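PDB 5M43: protein-tyrosine-phosphatase from Chaetomium thermophilum var. thermophilum DSM 1495, which probably dephosphorylates tyrosine and serine/threonine residues of proteins through its Yvh1-type dual-specificity phosphatase domain, the piece described here. Local coordinates for residues G154-D157 with G158-R161. Numbering follows the deposited sequence.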
ATOM      1  N   GLY A 154      -2.070  11.676  -0.877  1.00 22.22           N
ATOM      2  CA  GLY A 154      -1.793  12.500  -2.019  1.00 24.50           C
ATOM      3  C   GLY A 154      -0.435  12.183  -2.597  1.00 23.97           C
ATOM      4  O   GLY A 154       0.543  12.878  -2.322  1.00 26.17           O
ATOM      5  N   PRO A 155      -0.360  11.190  -3.488  1.00 22.72           N
ATOM      6  CA  PRO A 155       0.936  10.900  -4.126  1.00 22.69           C
ATOM      7  C   PRO A 155       1.445  12.062  -4.949  1.00 25.23           C
ATOM      8  O   PRO A 155       0.688  12.825  -5.583  1.00 25.38           O
ATOM      9  CB  PRO A 155       0.657   9.685  -5.040  1.00 21.22           C
ATOM     10  CG  PRO A 155      -0.663   9.031  -4.393  1.00 21.58           C
ATOM     11  CD  PRO A 155      -1.421  10.262  -3.911  1.00 23.01           C
ATOM     12  N   ASN A 156       2.759  12.146  -4.996  1.00 23.65           N
ATOM     13  CA  ASN A 156       3.377  13.204  -5.782  1.00 25.48           C
ATOM     14  C   ASN A 156       3.074  12.981  -7.278  1.00 26.75           C
ATOM     15  O   ASN A 156       2.644  11.905  -7.680  1.00 26.50           O
ATOM     16  CB  ASN A 156       4.883  13.281  -5.454  1.00 26.73           C
ATOM     17  CG  ASN A 156       5.742  12.217  -6.127  1.00 25.99           C
ATOM     18  OD1 ASN A 156       5.678  12.000  -7.335  1.00 26.38           O
ATOM     19  ND2 ASN A 156       6.597  11.581  -5.346  1.00 26.61           N
ATOM     20  N   ASP A 157       3.291  14.033  -8.098  1.00 29.25           N
ATOM     21  CA  ASP A 157       2.852  14.037  -9.503  1.00 30.83           C
ATOM     22  C   ASP A 157       3.485  12.906 -10.309  1.00 28.09           C
ATOM     23  O   ASP A 157       2.831  12.319 -11.177  1.00 29.74           O
ATOM     24  CB  ASP A 157       3.220  15.357 -10.214  1.00 31.93           C
ATOM     25  CG  ASP A 157       2.408  16.562  -9.771  1.00 42.85           C
ATOM     26  OD1 ASP A 157       1.583  16.410  -8.886  1.00 41.72           O
ATOM     27  OD2 ASP A 157       2.671  17.703 -10.281  1.00 45.78           O
ATOM     28  N   GLY A 158       4.733  12.559 -10.003  1.00 28.11           N
ATOM     29  CA  GLY A 158       5.403  11.472 -10.717  1.00 27.89           C
ATOM     30  C   GLY A 158       4.812  10.116 -10.352  1.00 26.01           C
ATOM     31  O   GLY A 158       4.665   9.230 -11.223  1.00 27.05           O
ATOM     32  N   PHE A 159       4.549   9.905  -9.069  1.00 24.79           N
ATOM     33  CA  PHE A 159       3.871   8.687  -8.670  1.00 23.21           C
ATOM     34  C   PHE A 159       2.497   8.577  -9.313  1.00 23.15           C
ATOM     35  O   PHE A 159       2.071   7.469  -9.680  1.00 23.72           O
ATOM     36  CB  PHE A 159       3.742   8.647  -7.144  1.00 23.86           C
ATOM     37  CG  PHE A 159       5.051   8.477  -6.420  1.00 23.86           C
ATOM     38  CD1 PHE A 159       6.220   8.141  -7.119  1.00 25.48           C
ATOM     39  CD2 PHE A 159       5.100   8.588  -5.037  1.00 24.95           C
ATOM     40  CE1 PHE A 159       7.434   8.002  -6.453  1.00 24.76           C
ATOM     41  CE2 PHE A 159       6.274   8.443  -4.343  1.00 24.93           C
ATOM     42  CZ  PHE A 159       7.456   8.161  -5.024  1.00 27.22           C
ATOM     43  N   MET A 160       1.757   9.700  -9.403  1.00 24.90           N
ATOM     44  CA  MET A 160       0.448   9.639 -10.064  1.00 27.16           C
ATOM     45  C   MET A 160       0.600   9.189 -11.509  1.00 26.24           C
ATOM     46  O   MET A 160      -0.166   8.330 -11.970  1.00 27.53           O
ATOM     47  CB  MET A 160      -0.256  11.005 -10.003  1.00 26.50           C
ATOM     48  CG  MET A 160      -0.630  11.363  -8.551  1.00 24.59           C
ATOM     49  SD  MET A 160      -1.898  10.339  -7.798  1.00 26.16           S
ATOM     50  CE  MET A 160      -3.314  10.977  -8.657  1.00 29.66           C
ATOM     51  N   ARG A 161       1.587   9.745 -12.222  1.00 25.85           N
ATOM     52  CA  ARG A 161       1.841   9.319 -13.603  1.00 26.77           C
ATOM     53  C   ARG A 161       2.165   7.832 -13.670  1.00 27.69           C
ATOM     54  O   ARG A 161       1.717   7.133 -14.590  1.00 26.97           O
ATOM     55  CB  ARG A 161       2.994  10.127 -14.241  1.00 28.40           C
ATOM     56  CG  ARG A 161       2.601  11.567 -14.424  1.00 33.10           C
ATOM     57  CD  ARG A 161       3.680  12.413 -15.174  1.00 35.50           C
ATOM     58  NE  ARG A 161       5.030  12.408 -14.590  1.00 39.01           N
ATOM     59  CZ  ARG A 161       5.506  13.401 -13.812  1.00 43.49           C
ATOM     60  NH1 ARG A 161       6.767  13.368 -13.348  1.00 45.15           N
ATOM     61  NH2 ARG A 161       4.723  14.427 -13.468  1.00 38.98           N
TER
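Asn156 folds its side chain over Phe159 and caps the helix 157-168 that starts just after it. Followed outward from CB, the amide first turns back over the opening turn: chi1 of 78° sets Asn156 CG between the backbone N and the carbonyl carbon, 3.8 Å from Phe159 CG. The oxygen branch then serves the amides of the first turn. Phe159 N donates to Asn156 OD1 over 2.9 Å in a nearly straight bond, with the donor 42° out of the carbonyl plane, while Gly158 N adds a weak, strongly bent bond to the same atom. The nitrogen branch goes to the ring: Asn156 ND2 sits over the centre of one Phe159 face, 3.2 Å above its plane, the amide inclined 34° to the ring. Its hydrogen bond goes to Asp61 OD1, which probably fixes which way round the amide lies, leaving OD1 for the cap. With an alanine here, the Phe159 and Gly158 amides would probably lose their side-chain acceptor, the Phe159 ring the amide lying over it, and Asp61 its donor. The main chain takes over at once, Met160 N bonding to Asn156 O and Arg161 N to Asp157 O. Next to the cap, Pro155 CB touches Phe159 CB at 3.9 Å and Met160 SD at 3.8 Å, bends at chi2 and chi3 carrying the sulfur across the proline ring. On the exposed flank Arg161 arches over the Asp157 carbonyl, whose O lies 3.5 Å from the guanidinium plane. Pro155 and Phe159 pack on helix 109-121 at Thr112, and Pro155 and Met160 share Leu143 of helix 135-147, seating the start of the catalytic domain's helix 157-168 against both.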